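Local coordinates for antigen MTB48, Mycobacterial protein (Mycobacterium smegmatis, PDB 4WJ1) that is exported through the ESX-1 type VII secretion system and is probably involved in DNA conjugation, at least in the recipient strain, at residues L39-S52 with L266-I278. Sequence-based numbering, arbitrary orientation.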
# COMPACT_ATOMS: atom_id res chain seq x y z
N LEU A 39 1.93 -16.83 -21.05
CA LEU A 39 3.37 -16.80 -21.26
C LEU A 39 4.09 -16.83 -19.92
O LEU A 39 3.61 -16.27 -18.93
CB LEU A 39 3.79 -15.57 -22.04
CG LEU A 39 3.34 -15.52 -23.49
CD1 LEU A 39 3.62 -14.13 -24.06
CD2 LEU A 39 4.07 -16.59 -24.28
N ALA A 40 5.26 -17.47 -19.90
CA ALA A 40 6.03 -17.60 -18.67
C ALA A 40 6.44 -16.22 -18.16
O ALA A 40 6.33 -15.94 -16.98
CB ALA A 40 7.25 -18.48 -18.89
N THR A 41 6.90 -15.37 -19.07
CA THR A 41 7.26 -13.99 -18.74
C THR A 41 6.07 -13.28 -18.13
O THR A 41 6.19 -12.61 -17.10
CB THR A 41 7.75 -13.22 -20.00
OG1 THR A 41 8.99 -13.77 -20.44
CG2 THR A 41 7.95 -11.76 -19.71
N THR A 42 4.90 -13.43 -18.74
CA THR A 42 3.70 -12.80 -18.22
C THR A 42 3.38 -13.28 -16.81
O THR A 42 3.06 -12.48 -15.95
CB THR A 42 2.51 -13.05 -19.13
OG1 THR A 42 2.71 -12.37 -20.38
CG2 THR A 42 1.22 -12.56 -18.47
N ALA A 43 3.49 -14.58 -16.56
CA ALA A 43 3.18 -15.12 -15.24
C ALA A 43 4.15 -14.56 -14.21
O ALA A 43 3.78 -14.33 -13.05
CB ALA A 43 3.25 -16.64 -15.24
N SER A 44 5.39 -14.39 -14.63
CA SER A 44 6.43 -14.01 -13.71
C SER A 44 6.21 -12.59 -13.27
O SER A 44 6.12 -12.31 -12.08
CB SER A 44 7.81 -14.17 -14.35
OG SER A 44 8.78 -13.54 -13.53
N VAL A 45 6.10 -11.68 -14.25
CA VAL A 45 5.88 -10.27 -13.95
C VAL A 45 4.57 -10.11 -13.17
O VAL A 45 4.52 -9.41 -12.17
CB VAL A 45 5.85 -9.42 -15.22
CG1 VAL A 45 5.40 -8.00 -14.91
CG2 VAL A 45 7.22 -9.41 -15.86
N TYR A 46 3.53 -10.80 -13.62
CA TYR A 46 2.25 -10.77 -12.92
C TYR A 46 2.34 -11.15 -11.44
O TYR A 46 1.80 -10.46 -10.58
CB TYR A 46 1.26 -11.70 -13.60
CG TYR A 46 -0.01 -11.89 -12.83
CD1 TYR A 46 -1.02 -10.92 -12.87
CD2 TYR A 46 -0.23 -13.05 -12.10
CE1 TYR A 46 -2.21 -11.10 -12.18
CE2 TYR A 46 -1.40 -13.24 -11.40
CZ TYR A 46 -2.39 -12.27 -11.45
OH TYR A 46 -3.55 -12.46 -10.75
N SER A 47 2.99 -12.26 -11.15
CA SER A 47 3.02 -12.76 -9.80
C SER A 47 3.82 -11.79 -8.92
O SER A 47 3.57 -11.68 -7.72
CB SER A 47 3.61 -14.16 -9.74
OG SER A 47 4.96 -14.14 -10.15
N LYS A 48 4.76 -11.07 -9.54
CA LYS A 48 5.52 -10.04 -8.82
C LYS A 48 4.61 -8.89 -8.43
O LYS A 48 4.58 -8.49 -7.27
CB LYS A 48 6.69 -9.53 -9.66
CG LYS A 48 7.78 -10.58 -9.84
CD LYS A 48 9.03 -10.04 -10.51
CE LYS A 48 10.07 -11.15 -10.63
NZ LYS A 48 11.36 -10.67 -11.20
N LEU A 49 3.87 -8.36 -9.40
CA LEU A 49 2.97 -7.25 -9.11
C LEU A 49 1.93 -7.64 -8.08
O LEU A 49 1.59 -6.83 -7.22
CB LEU A 49 2.28 -6.77 -10.38
CG LEU A 49 3.20 -6.07 -11.36
CD1 LEU A 49 2.50 -5.87 -12.71
CD2 LEU A 49 3.66 -4.74 -10.80
N MSE A 50 1.42 -8.86 -8.15
CA MSE A 50 0.43 -9.30 -7.18
C MSE A 50 1.07 -9.37 -5.79
O MSE A 50 0.43 -9.06 -4.78
CB MSE A 50 -0.15 -10.66 -7.57
CG MSE A 50 -0.99 -10.67 -8.84
SE MSE A 50 -2.35 -9.25 -8.95
CE MSE A 50 -1.29 -8.02 -10.05
N ALA A 51 2.33 -9.78 -5.74
CA ALA A 51 3.01 -9.95 -4.46
C ALA A 51 3.22 -8.59 -3.81
O ALA A 51 3.01 -8.42 -2.62
CB ALA A 51 4.33 -10.68 -4.65
N SER A 52 3.62 -7.61 -4.62
CA SER A 52 3.75 -6.25 -4.15
C SER A 52 2.41 -5.71 -3.65
O SER A 52 2.35 -5.11 -2.58
CB SER A 52 4.30 -5.35 -5.25
OG SER A 52 5.67 -5.66 -5.49
N LEU A 266 9.34 -11.58 -28.08
CA LEU A 266 9.29 -12.18 -26.76
C LEU A 266 10.49 -11.72 -25.94
O LEU A 266 10.38 -11.46 -24.74
CB LEU A 266 9.23 -13.70 -26.86
CG LEU A 266 7.89 -14.29 -27.31
CD1 LEU A 266 8.07 -15.69 -27.85
CD2 LEU A 266 6.90 -14.27 -26.16
N GLU A 267 11.63 -11.59 -26.60
CA GLU A 267 12.84 -11.08 -25.98
C GLU A 267 12.61 -9.65 -25.50
O GLU A 267 12.93 -9.30 -24.38
CB GLU A 267 14.01 -11.14 -26.95
CG GLU A 267 15.34 -10.63 -26.39
CD GLU A 267 16.54 -10.98 -27.29
OE1 GLU A 267 16.32 -11.37 -28.47
OE2 GLU A 267 17.69 -10.88 -26.81
N ALA A 268 12.03 -8.82 -26.37
CA ALA A 268 11.76 -7.44 -26.02
C ALA A 268 10.76 -7.37 -24.88
O ALA A 268 10.81 -6.47 -24.04
CB ALA A 268 11.24 -6.68 -27.23
N TYR A 269 9.85 -8.33 -24.85
CA TYR A 269 8.83 -8.38 -23.81
C TYR A 269 9.45 -8.76 -22.46
O TYR A 269 9.13 -8.19 -21.42
CB TYR A 269 7.75 -9.38 -24.22
CG TYR A 269 6.62 -9.56 -23.24
CD1 TYR A 269 5.94 -8.46 -22.72
CD2 TYR A 269 6.21 -10.83 -22.86
CE1 TYR A 269 4.90 -8.63 -21.83
CE2 TYR A 269 5.18 -11.00 -21.98
CZ TYR A 269 4.52 -9.91 -21.47
OH TYR A 269 3.48 -10.12 -20.60
N ALA A 270 10.35 -9.73 -22.49
CA ALA A 270 11.03 -10.17 -21.29
C ALA A 270 11.81 -9.00 -20.69
O ALA A 270 11.65 -8.70 -19.51
CB ALA A 270 11.95 -11.33 -21.60
N ASN A 271 12.63 -8.34 -21.50
CA ASN A 271 13.38 -7.17 -21.05
C ASN A 271 12.49 -6.02 -20.60
O ASN A 271 12.64 -5.52 -19.48
CB ASN A 271 14.30 -6.67 -22.16
CG ASN A 271 15.37 -7.68 -22.52
OD1 ASN A 271 15.65 -8.60 -21.74
ND2 ASN A 271 15.97 -7.51 -23.69
N GLY A 272 11.56 -5.62 -21.45
CA GLY A 272 10.79 -4.42 -21.24
C GLY A 272 9.82 -4.48 -20.08
O GLY A 272 9.40 -3.45 -19.57
N SER A 273 9.46 -5.69 -19.67
CA SER A 273 8.48 -5.83 -18.61
C SER A 273 9.13 -6.08 -17.25
O SER A 273 8.43 -6.39 -16.30
CB SER A 273 7.50 -6.97 -18.92
OG SER A 273 8.15 -8.23 -18.84
N GLN A 274 10.45 -5.97 -17.18
CA GLN A 274 11.14 -6.11 -15.90
C GLN A 274 10.69 -5.04 -14.93
O GLN A 274 10.68 -3.86 -15.27
CB GLN A 274 12.66 -6.02 -16.07
CG GLN A 274 13.32 -7.31 -16.51
CD GLN A 274 14.81 -7.12 -16.75
OE1 GLN A 274 15.26 -7.05 -17.89
NE2 GLN A 274 15.58 -7.02 -15.66
N ILE A 275 10.30 -5.45 -13.73
CA ILE A 275 9.82 -4.52 -12.72
C ILE A 275 10.58 -4.72 -11.42
O ILE A 275 11.21 -5.75 -11.21
CB ILE A 275 8.34 -4.72 -12.45
CG1 ILE A 275 8.10 -6.15 -11.97
CG2 ILE A 275 7.54 -4.44 -13.70
CD1 ILE A 275 6.69 -6.41 -11.58
N GLN A 276 10.51 -3.73 -10.54
CA GLN A 276 11.21 -3.84 -9.26
C GLN A 276 10.23 -4.05 -8.11
O GLN A 276 9.08 -3.58 -8.15
CB GLN A 276 12.09 -2.63 -9.01
CG GLN A 276 11.66 -1.34 -9.70
CD GLN A 276 12.70 -0.23 -9.55
OE1 GLN A 276 13.82 -0.34 -10.05
NE2 GLN A 276 12.32 0.84 -8.84
N GLU A 277 10.69 -4.78 -7.10
CA GLU A 277 9.92 -5.08 -5.91
C GLU A 277 9.55 -3.80 -5.17
O GLU A 277 10.35 -2.88 -5.06
CB GLU A 277 10.72 -6.01 -4.98
CG GLU A 277 9.94 -6.52 -3.78
CD GLU A 277 10.77 -7.39 -2.85
OE1 GLU A 277 11.93 -7.71 -3.19
OE2 GLU A 277 10.25 -7.74 -1.77
N ILE A 278 8.31 -3.75 -4.70
CA ILE A 278 7.84 -2.65 -3.86
C ILE A 278 8.03 -3.10 -2.43
O ILE A 278 7.40 -4.07 -2.00
CB ILE A 278 6.36 -2.31 -4.11
CG1 ILE A 278 6.09 -2.11 -5.60
CG2 ILE A 278 5.96 -1.07 -3.33
CD1 ILE A 278 6.80 -0.91 -6.18
O HOH W 1 9.00 -13.87 -22.85
O HOH W 2 10.86 -7.69 -9.47
O HOH W 3 10.52 -8.51 -13.40
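Tyr269 reaches across to Thr42 with its hydroxyl: OH and Thr42 OG1 are hydrogen-bonded at 2.4 Å, shorter than such bonds normally are and a doubtful value at this resolution. OG1 approaches the ring from its edge, almost in the ring plane. Because the tyrosine CG stands anti to the backbone N (chi1 -180°), the ring is carried over to the start of helix 40-96. Asp37 OD1 also bonds Thr42 OG1 as well as Leu39 N, linking Thr42 to the loop that leads into the helix. At the far end, Ile278 N gives Ser52 OG a weak bond of 3.4 Å. Between them water joins the segments: the extended chain beyond CG carries Lys48 NZ to within 3.2 Å of one molecule, which accepts from both NZ and Ile275 N.

The remaining contacts are mostly between carbon atoms. Leu39 CD1 meets Leu266 CD2 at 3.9 Å, the two side chains crossing at about a right angle, and Thr41 CG2 lies 3.7 Å from Tyr269 CE2. Val45 CG2 lies against O and OG of Ser273, whose OG turns back to bond Tyr269 O where helix 248-272 ends. Ile275 then inserts CD1 between Val45, Lys48 and Leu49, 3.5 Å from Leu49 CG.

The short helical segments run nearly parallel, 10° apart, and their axes approach to 10.0 Å at the closest; beyond Ser273 an extended chain continues along helix 40-96. The contact thus joins the PE part of EspB to the PPE part within an elongated helical bundle. Phe220 of helix 187-230 touches both Val45 and Tyr269, Met156 of helix 154-178 packs on Leu49, and helix 139-147 borders Leu39.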